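Local coordinates for protein probable translation initiation factor eIF-2B subunit gamma (Schizosaccharomyces pombe, PDB 5B04) that acts as part of the eIF2B complex, which catalyses exchange of GDP for GTP on the gamma subunit of translation initiation factor eIF2, at residues K162-P176 against I313-N325. The protein carries 3 engineered substitutions. Sequence-based numbering, arbitrary orientation.
Sequences KFRLDNPSALAVYSP and IAKDGIICSRANN
A parallel beta-strand pair in the nucleotidyltransferase-like domain brings Ala170 beside Lys315 and, four residues on, Tyr174 beside Ile319. The axes of strands 170-176 and 315-319 diverge by 31°, and their backbone bonds alternate: Asp316 N gives to Ala170 O (3.2 Å), Ala172 N to Asp316 O, Ile318 N to Ala172 O, and Tyr174 N to Ile318 O (2.7 Å). Ahead of the ladder, Ser169 N also reaches Ala314 O.

On the face carrying Leu171, Val173, Asp316 and Ile318, helix 156-166 packs through Val159 against Leu171 and Val173. Val173 runs alongside Ile318, and their CG2 methyls come within 3.6 Å; Leu171 CD1 touches the same Ile318 methyl. From this helix Lys162 swings out with CG anti to its backbone N (chi1 175°), which starts the ammonium on its way to the sheet: NZ sits 3.0 Å from Asp316 OD2 and also bridges Asp166. It lies to one side of the two neighbouring carboxylate oxygens, the carboxylate planes turned 37° against each other, and probably offsets their mutual repulsion. Ser203 adds a hydrogen bond to NZ.

On the other face, Gly317 CA meets the edge of the Tyr174 ring near its plane, while Ile319 CG1 approaches Tyr174 CB.

Beyond strand 315-319 the chain folds back to Ser175, whose OG lies 2.8 Å from Asn324 O and 2.6 Å from Asn325 OD1; Asn325 ND2 is 2.9 Å from Pro176 O. Asn325 OD1 is hydrogen-bonded to Ser238 OG of strand 230-245. With an alanine here, the Ser238 hydroxyl would probably lose this partner and a gap open beside Ser175. Strand 170-176 thus runs between antiparallel 230-245 and parallel 315-319 in a mixed sheet backed by helix 156-166, consistent with the GT-A-type alpha/beta fold of the nucleotidyltransferase family.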
ATOM      1  N   LYS E 162     -10.481  -5.324 -46.783  1.00 62.41           N
ATOM      2  CA  LYS E 162     -10.315  -6.773 -46.805  1.00 61.49           C
ATOM      3  C   LYS E 162      -9.138  -7.176 -47.685  1.00 71.64           C
ATOM      4  O   LYS E 162      -8.348  -8.044 -47.318  1.00 80.23           O
ATOM      5  CB  LYS E 162     -11.597  -7.451 -47.292  1.00 75.10           C
ATOM      6  CG  LYS E 162     -11.487  -8.960 -47.464  1.00 54.92           C
ATOM      7  CD  LYS E 162     -12.264  -9.701 -46.390  1.00 75.19           C
ATOM      8  CE  LYS E 162     -12.382 -11.183 -46.713  1.00 74.66           C
ATOM      9  NZ  LYS E 162     -11.054 -11.847 -46.801  1.00 77.84           N
ATOM     10  N   PHE E 163      -9.019  -6.539 -48.845  1.00 71.90           N
ATOM     11  CA  PHE E 163      -7.931  -6.841 -49.767  1.00 73.84           C
ATOM     12  C   PHE E 163      -6.605  -6.314 -49.227  1.00 71.50           C
ATOM     13  O   PHE E 163      -5.561  -6.944 -49.398  1.00 72.38           O
ATOM     14  CB  PHE E 163      -8.210  -6.249 -51.150  1.00 71.34           C
ATOM     15  CG  PHE E 163      -7.191  -6.628 -52.186  1.00 60.11           C
ATOM     16  CD1 PHE E 163      -7.270  -7.846 -52.841  1.00 68.68           C
ATOM     17  CD2 PHE E 163      -6.154  -5.767 -52.505  1.00 74.43           C
ATOM     18  CE1 PHE E 163      -6.333  -8.199 -53.795  1.00 72.30           C
ATOM     19  CE2 PHE E 163      -5.214  -6.114 -53.459  1.00 82.87           C
ATOM     20  CZ  PHE E 163      -5.305  -7.331 -54.104  1.00 68.42           C
ATOM     21  N   ARG E 164      -6.654  -5.156 -48.580  1.00 74.65           N
ATOM     22  CA  ARG E 164      -5.465  -4.561 -47.983  1.00 74.45           C
ATOM     23  C   ARG E 164      -4.928  -5.422 -46.845  1.00 75.06           C
ATOM     24  O   ARG E 164      -3.734  -5.715 -46.782  1.00 92.93           O
ATOM     25  CB  ARG E 164      -5.771  -3.153 -47.467  1.00 63.74           C
ATOM     26  CG  ARG E 164      -6.009  -2.115 -48.553  1.00 59.24           C
ATOM     27  CD  ARG E 164      -6.789  -0.929 -48.006  1.00 66.12           C
ATOM     28  NE  ARG E 164      -6.889   0.164 -48.969  1.00 59.65           N
ATOM     29  CZ  ARG E 164      -7.759   1.165 -48.875  1.00 71.43           C
ATOM     30  NH1 ARG E 164      -8.616   1.208 -47.865  1.00 64.87           N
ATOM     31  NH2 ARG E 164      -7.779   2.118 -49.796  1.00 78.27           N
ATOM     32  N   LEU E 165      -5.824  -5.833 -45.954  1.00 70.15           N
ATOM     33  CA  LEU E 165      -5.441  -6.547 -44.741  1.00 73.85           C
ATOM     34  C   LEU E 165      -5.006  -7.986 -45.004  1.00 65.68           C
ATOM     35  O   LEU E 165      -4.052  -8.472 -44.398  1.00 76.50           O
ATOM     36  CB  LEU E 165      -6.599  -6.533 -43.741  1.00 69.29           C
ATOM     37  CG  LEU E 165      -6.330  -7.161 -42.373  1.00 57.41           C
ATOM     38  CD1 LEU E 165      -5.162  -6.468 -41.691  1.00 66.55           C
ATOM     39  CD2 LEU E 165      -7.577  -7.101 -41.504  1.00 64.73           C
ATOM     40  N   ASP E 166      -5.706  -8.668 -45.905  1.00 75.14           N
ATOM     41  CA  ASP E 166      -5.429 -10.075 -46.175  1.00 78.72           C
ATOM     42  C   ASP E 166      -4.291 -10.250 -47.175  1.00 59.15           C
ATOM     43  O   ASP E 166      -3.669 -11.312 -47.237  1.00 73.78           O
ATOM     44  CB  ASP E 166      -6.686 -10.777 -46.694  1.00 79.05           C
ATOM     45  CG  ASP E 166      -7.877 -10.598 -45.771  1.00 83.80           C
ATOM     46  OD1 ASP E 166      -7.669 -10.245 -44.591  1.00 89.30           O
ATOM     47  OD2 ASP E 166      -9.020 -10.808 -46.228  1.00 89.20           O
ATOM     48  N   ASN E 167      -4.025  -9.200 -47.944  1.00 64.20           N
ATOM     49  CA  ASN E 167      -3.051  -9.240 -49.035  1.00 72.46           C
ATOM     50  C   ASN E 167      -3.205 -10.460 -49.952  1.00 74.78           C
ATOM     51  O   ASN E 167      -2.233 -11.175 -50.193  1.00 79.31           O
ATOM     52  CB  ASN E 167      -1.629  -9.205 -48.468  1.00 73.55           C
ATOM     53  CG  ASN E 167      -0.609  -8.712 -49.479  1.00 94.47           C
ATOM     54  OD1 ASN E 167      -0.833  -7.718 -50.168  1.00109.55           O
ATOM     55  ND2 ASN E 167       0.516  -9.412 -49.573  1.00 81.74           N
ATOM     56  N   PRO E 168      -4.422 -10.704 -50.470  1.00 76.14           N
ATOM     57  CA  PRO E 168      -4.578 -11.896 -51.305  1.00 63.38           C
ATOM     58  C   PRO E 168      -4.230 -11.618 -52.759  1.00 68.46           C
ATOM     59  O   PRO E 168      -4.098 -10.457 -53.149  1.00 80.72           O
ATOM     60  CB  PRO E 168      -6.060 -12.220 -51.154  1.00 76.09           C
ATOM     61  CG  PRO E 168      -6.697 -10.870 -51.048  1.00 71.92           C
ATOM     62  CD  PRO E 168      -5.694  -9.964 -50.355  1.00 68.85           C
ATOM     63  N   SER E 169      -4.086 -12.673 -53.552  1.00 67.25           N
ATOM     64  CA  SER E 169      -3.859 -12.514 -54.981  1.00 65.92           C
ATOM     65  C   SER E 169      -5.115 -11.961 -55.638  1.00 70.15           C
ATOM     66  O   SER E 169      -5.045 -11.244 -56.636  1.00 73.32           O
ATOM     67  CB  SER E 169      -3.459 -13.844 -55.615  1.00 71.11           C
ATOM     68  OG  SER E 169      -2.314 -14.378 -54.975  1.00 81.88           O
ATOM     69  N   ALA E 170      -6.265 -12.294 -55.060  1.00 86.61           N
ATOM     70  CA  ALA E 170      -7.548 -11.824 -55.564  1.00 76.73           C
ATOM     71  C   ALA E 170      -8.631 -11.906 -54.494  1.00 76.39           C
ATOM     72  O   ALA E 170      -8.635 -12.816 -53.667  1.00 84.37           O
ATOM     73  CB  ALA E 170      -7.960 -12.622 -56.786  1.00 76.68           C
ATOM     74  N   LEU E 171      -9.549 -10.947 -54.520  1.00 75.04           N
ATOM     75  CA  LEU E 171     -10.697 -10.956 -53.624  1.00 73.43           C
ATOM     76  C   LEU E 171     -11.989 -10.826 -54.421  1.00 83.10           C
ATOM     77  O   LEU E 171     -12.176  -9.862 -55.165  1.00 84.66           O
ATOM     78  CB  LEU E 171     -10.595  -9.829 -52.597  1.00 62.95           C
ATOM     79  CG  LEU E 171     -11.830  -9.612 -51.719  1.00 68.39           C
ATOM     80  CD1 LEU E 171     -11.993 -10.741 -50.714  1.00 74.52           C
ATOM     81  CD2 LEU E 171     -11.755  -8.272 -51.017  1.00 58.84           C
ATOM     82  N   ALA E 172     -12.876 -11.803 -54.266  1.00 77.38           N
ATOM     83  CA  ALA E 172     -14.142 -11.802 -54.990  1.00 71.76           C
ATOM     84  C   ALA E 172     -15.322 -11.667 -54.037  1.00 68.09           C
ATOM     85  O   ALA E 172     -15.379 -12.332 -53.004  1.00 70.74           O
ATOM     86  CB  ALA E 172     -14.275 -13.063 -55.818  1.00 67.66           C
ATOM     87  N   VAL E 173     -16.265 -10.803 -54.395  1.00 63.20           N
ATOM     88  CA  VAL E 173     -17.445 -10.581 -53.573  1.00 52.69           C
ATOM     89  C   VAL E 173     -18.590 -11.493 -53.994  1.00 59.31           C
ATOM     90  O   VAL E 173     -18.886 -11.630 -55.181  1.00 71.73           O
ATOM     91  CB  VAL E 173     -17.910  -9.113 -53.645  1.00 61.44           C
ATOM     92  CG1 VAL E 173     -19.121  -8.891 -52.752  1.00 55.94           C
ATOM     93  CG2 VAL E 173     -16.777  -8.180 -53.251  1.00 63.60           C
ATOM     94  N   TYR E 174     -19.223 -12.125 -53.012  1.00 70.11           N
ATOM     95  CA  TYR E 174     -20.405 -12.941 -53.258  1.00 64.48           C
ATOM     96  C   TYR E 174     -21.567 -12.423 -52.420  1.00 67.82           C
ATOM     97  O   TYR E 174     -21.380 -11.571 -51.553  1.00 67.64           O
ATOM     98  CB  TYR E 174     -20.121 -14.411 -52.952  1.00 56.81           C
ATOM     99  CG  TYR E 174     -19.128 -15.039 -53.903  1.00 74.29           C
ATOM    100  CD1 TYR E 174     -17.762 -14.971 -53.658  1.00 78.56           C
ATOM    101  CD2 TYR E 174     -19.555 -15.693 -55.051  1.00 82.72           C
ATOM    102  CE1 TYR E 174     -16.851 -15.542 -54.527  1.00 74.11           C
ATOM    103  CE2 TYR E 174     -18.653 -16.265 -55.925  1.00 81.29           C
ATOM    104  CZ  TYR E 174     -17.302 -16.188 -55.659  1.00 73.64           C
ATOM    105  OH  TYR E 174     -16.401 -16.758 -56.528  1.00 92.56           O
ATOM    106  N   SER E 175     -22.765 -12.938 -52.680  1.00 74.58           N
ATOM    107  CA  SER E 175     -23.964 -12.406 -52.042  1.00 78.67           C
ATOM    108  C   SER E 175     -25.161 -13.342 -52.184  1.00 82.62           C
ATOM    109  O   SER E 175     -25.195 -14.175 -53.089  1.00 80.14           O
ATOM    110  CB  SER E 175     -24.303 -11.041 -52.641  1.00 71.92           C
ATOM    111  OG  SER E 175     -24.517 -11.139 -54.038  1.00 80.80           O
ATOM    112  N   PRO E 176     -26.149 -13.209 -51.282  1.00 80.30           N
ATOM    113  CA  PRO E 176     -27.398 -13.966 -51.411  1.00 68.32           C
ATOM    114  C   PRO E 176     -28.113 -13.648 -52.720  1.00 80.57           C
ATOM    115  O   PRO E 176     -28.241 -12.477 -53.078  1.00 86.68           O
ATOM    116  CB  PRO E 176     -28.225 -13.491 -50.211  1.00 79.48           C
ATOM    117  CG  PRO E 176     -27.221 -13.006 -49.227  1.00 79.46           C
ATOM    118  CD  PRO E 176     -26.113 -12.415 -50.041  1.00 80.29           C
ATOM    119  N   ILE E 313       0.176 -18.266 -53.204  1.00115.35           N
ATOM    120  CA  ILE E 313      -1.015 -17.635 -53.772  1.00108.85           C
ATOM    121  C   ILE E 313      -2.230 -17.847 -52.863  1.00104.19           C
ATOM    122  O   ILE E 313      -2.273 -18.804 -52.094  1.00 98.78           O
ATOM    123  CB  ILE E 313      -1.297 -18.191 -55.194  1.00 86.47           C
ATOM    124  CG1 ILE E 313      -2.353 -17.358 -55.923  1.00 88.59           C
ATOM    125  CG2 ILE E 313      -1.696 -19.658 -55.133  1.00104.41           C
ATOM    126  CD1 ILE E 313      -2.421 -17.629 -57.409  1.00 77.50           C
ATOM    127  N   ALA E 314      -3.200 -16.937 -52.929  1.00 96.66           N
ATOM    128  CA  ALA E 314      -4.385 -17.025 -52.080  1.00 91.31           C
ATOM    129  C   ALA E 314      -5.539 -16.188 -52.618  1.00 98.67           C
ATOM    130  O   ALA E 314      -5.332 -15.114 -53.184  1.00 90.05           O
ATOM    131  CB  ALA E 314      -4.050 -16.595 -50.658  1.00 82.87           C
ATOM    132  N   LYS E 315      -6.758 -16.683 -52.428  1.00105.38           N
ATOM    133  CA  LYS E 315      -7.948 -15.949 -52.838  1.00 84.34           C
ATOM    134  C   LYS E 315      -9.063 -16.039 -51.818  1.00 83.16           C
ATOM    135  O   LYS E 315      -9.377 -17.115 -51.309  1.00 85.67           O
ATOM    136  CB  LYS E 315      -8.441 -16.451 -54.183  1.00 68.03           C
ATOM    137  CG  LYS E 315      -7.697 -15.825 -55.315  1.00102.57           C
ATOM    138  CD  LYS E 315      -7.802 -16.676 -56.524  1.00112.00           C
ATOM    139  CE  LYS E 315      -9.234 -16.810 -56.955  1.00130.80           C
ATOM    140  NZ  LYS E 315      -9.268 -16.553 -58.401  1.00156.48           N
ATOM    141  N   ASP E 316      -9.662 -14.891 -51.529  1.00 78.35           N
ATOM    142  CA  ASP E 316     -10.679 -14.802 -50.497  1.00 77.12           C
ATOM    143  C   ASP E 316     -12.027 -14.394 -51.067  1.00 71.28           C
ATOM    144  O   ASP E 316     -12.106 -13.641 -52.039  1.00 70.97           O
ATOM    145  CB  ASP E 316     -10.251 -13.806 -49.418  1.00 83.92           C
ATOM    146  CG  ASP E 316      -9.075 -14.300 -48.601  1.00 87.65           C
ATOM    147  OD1 ASP E 316      -8.258 -15.079 -49.136  1.00 79.30           O
ATOM    148  OD2 ASP E 316      -8.964 -13.907 -47.422  1.00 94.81           O
ATOM    149  N   GLY E 317     -13.087 -14.906 -50.455  1.00 71.62           N
ATOM    150  CA  GLY E 317     -14.431 -14.497 -50.794  1.00 62.34           C
ATOM    151  C   GLY E 317     -15.000 -13.658 -49.670  1.00 67.33           C
ATOM    152  O   GLY E 317     -14.617 -13.819 -48.511  1.00 66.26           O
ATOM    153  N   ILE E 318     -15.902 -12.748 -50.011  1.00 64.64           N
ATOM    154  CA  ILE E 318     -16.593 -11.958 -49.005  1.00 60.78           C
ATOM    155  C   ILE E 318     -18.082 -11.914 -49.327  1.00 69.63           C
ATOM    156  O   ILE E 318     -18.481 -11.609 -50.451  1.00 72.00           O
ATOM    157  CB  ILE E 318     -16.017 -10.528 -48.902  1.00 58.84           C
ATOM    158  CG1 ILE E 318     -16.884  -9.659 -47.988  1.00 64.83           C
ATOM    159  CG2 ILE E 318     -15.878  -9.898 -50.274  1.00 75.98           C
ATOM    160  CD1 ILE E 318     -16.393  -8.234 -47.858  1.00 67.82           C
ATOM    161  N   ILE E 319     -18.912 -12.160 -48.333  1.00 66.93           N
ATOM    162  CA  ILE E 319     -20.332 -12.240 -48.534  1.00 64.08           C
ATOM    163  C   ILE E 319     -21.018 -11.151 -47.767  1.00 66.98           C
ATOM    164  O   ILE E 319     -20.760 -10.964 -46.613  1.00 82.08           O
ATOM    165  CB  ILE E 319     -20.839 -13.579 -48.032  1.00 64.86           C
ATOM    166  CG1 ILE E 319     -20.262 -14.688 -48.883  1.00 63.95           C
ATOM    167  CG2 ILE E 319     -22.344 -13.649 -48.115  1.00 69.15           C
ATOM    168  CD1 ILE E 319     -19.276 -15.558 -48.164  1.00 56.15           C
ATOM    169  N   CYS E 320     -21.913 -10.440 -48.419  1.00 73.87           N
ATOM    170  CA  CYS E 320     -22.666  -9.378 -47.780  1.00 87.69           C
ATOM    171  C   CYS E 320     -23.920  -9.857 -47.074  1.00 90.43           C
ATOM    172  O   CYS E 320     -24.216 -11.025 -47.047  1.00 94.77           O
ATOM    173  CB  CYS E 320     -23.064  -8.339 -48.799  1.00 93.78           C
ATOM    174  SG  CYS E 320     -24.200  -7.113 -48.114  1.00158.35           S
ATOM    175  N   SER E 321     -24.656  -8.919 -46.496  1.00 83.72           N
ATOM    176  CA  SER E 321     -26.002  -9.212 -46.053  1.00101.16           C
ATOM    177  C   SER E 321     -27.064  -8.644 -47.006  1.00112.31           C
ATOM    178  O   SER E 321     -27.931  -9.369 -47.458  1.00116.73           O
ATOM    179  CB  SER E 321     -26.219  -8.668 -44.634  1.00118.95           C
ATOM    180  OG  SER E 321     -27.535  -8.858 -44.129  1.00115.73           O
ATOM    181  N   ARG E 322     -26.974  -7.362 -47.345  1.00130.25           N
ATOM    182  CA  ARG E 322     -27.947  -6.752 -48.256  1.00111.01           C
ATOM    183  C   ARG E 322     -27.398  -5.912 -49.387  1.00 91.32           C
ATOM    184  O   ARG E 322     -26.245  -5.517 -49.390  1.00 96.07           O
ATOM    185  CB  ARG E 322     -29.074  -6.082 -47.470  1.00 87.65           C
ATOM    186  CG  ARG E 322     -29.947  -7.026 -46.680  1.00 93.74           C
ATOM    187  CD  ARG E 322     -31.049  -6.264 -45.987  1.00130.35           C
ATOM    188  NE  ARG E 322     -31.868  -7.128 -45.160  1.00159.41           N
ATOM    189  CZ  ARG E 322     -32.829  -6.695 -44.358  1.00146.01           C
ATOM    190  NH1 ARG E 322     -33.107  -5.407 -44.309  1.00142.19           N
ATOM    191  NH2 ARG E 322     -33.534  -7.551 -43.644  1.00124.17           N
ATOM    192  N   ALA E 323     -28.293  -5.600 -50.309  1.00 85.76           N
ATOM    193  CA  ALA E 323     -28.099  -4.632 -51.368  1.00 83.91           C
ATOM    194  C   ALA E 323     -27.167  -4.838 -52.528  1.00 76.84           C
ATOM    195  O   ALA E 323     -27.156  -4.005 -53.409  1.00 76.30           O
ATOM    196  CB  ALA E 323     -27.792  -3.314 -50.690  1.00 78.11           C
ATOM    197  N   ASN E 324     -26.414  -5.930 -52.565  1.00 76.96           N
ATOM    198  CA  ASN E 324     -25.529  -6.135 -53.706  1.00 70.38           C
ATOM    199  C   ASN E 324     -25.652  -7.394 -54.542  1.00 70.06           C
ATOM    200  O   ASN E 324     -25.311  -8.483 -54.140  1.00 73.32           O
ATOM    201  CB  ASN E 324     -24.081  -5.745 -53.345  1.00 76.74           C
ATOM    202  CG  ASN E 324     -23.091  -6.882 -53.424  1.00 67.44           C
ATOM    203  OD1 ASN E 324     -22.959  -7.537 -54.435  1.00 84.42           O
ATOM    204  ND2 ASN E 324     -22.382  -7.098 -52.358  1.00 80.10           N
ATOM    205  N   ASN E 325     -26.028  -7.153 -55.771  1.00 75.56           N
ATOM    206  CA  ASN E 325     -25.982  -8.103 -56.885  1.00 80.08           C
ATOM    207  C   ASN E 325     -26.037  -7.386 -58.235  1.00 73.01           C
ATOM    208  O   ASN E 325     -25.812  -6.179 -58.308  1.00 74.04           O
ATOM    209  CB  ASN E 325     -27.116  -9.126 -56.782  1.00 91.14           C
ATOM    210  CG  ASN E 325     -26.642 -10.468 -56.245  1.00113.11           C
ATOM    211  OD1 ASN E 325     -25.488 -10.853 -56.442  1.00107.68           O
ATOM    212  ND2 ASN E 325     -27.528 -11.182 -55.563  1.00 99.72           N
TER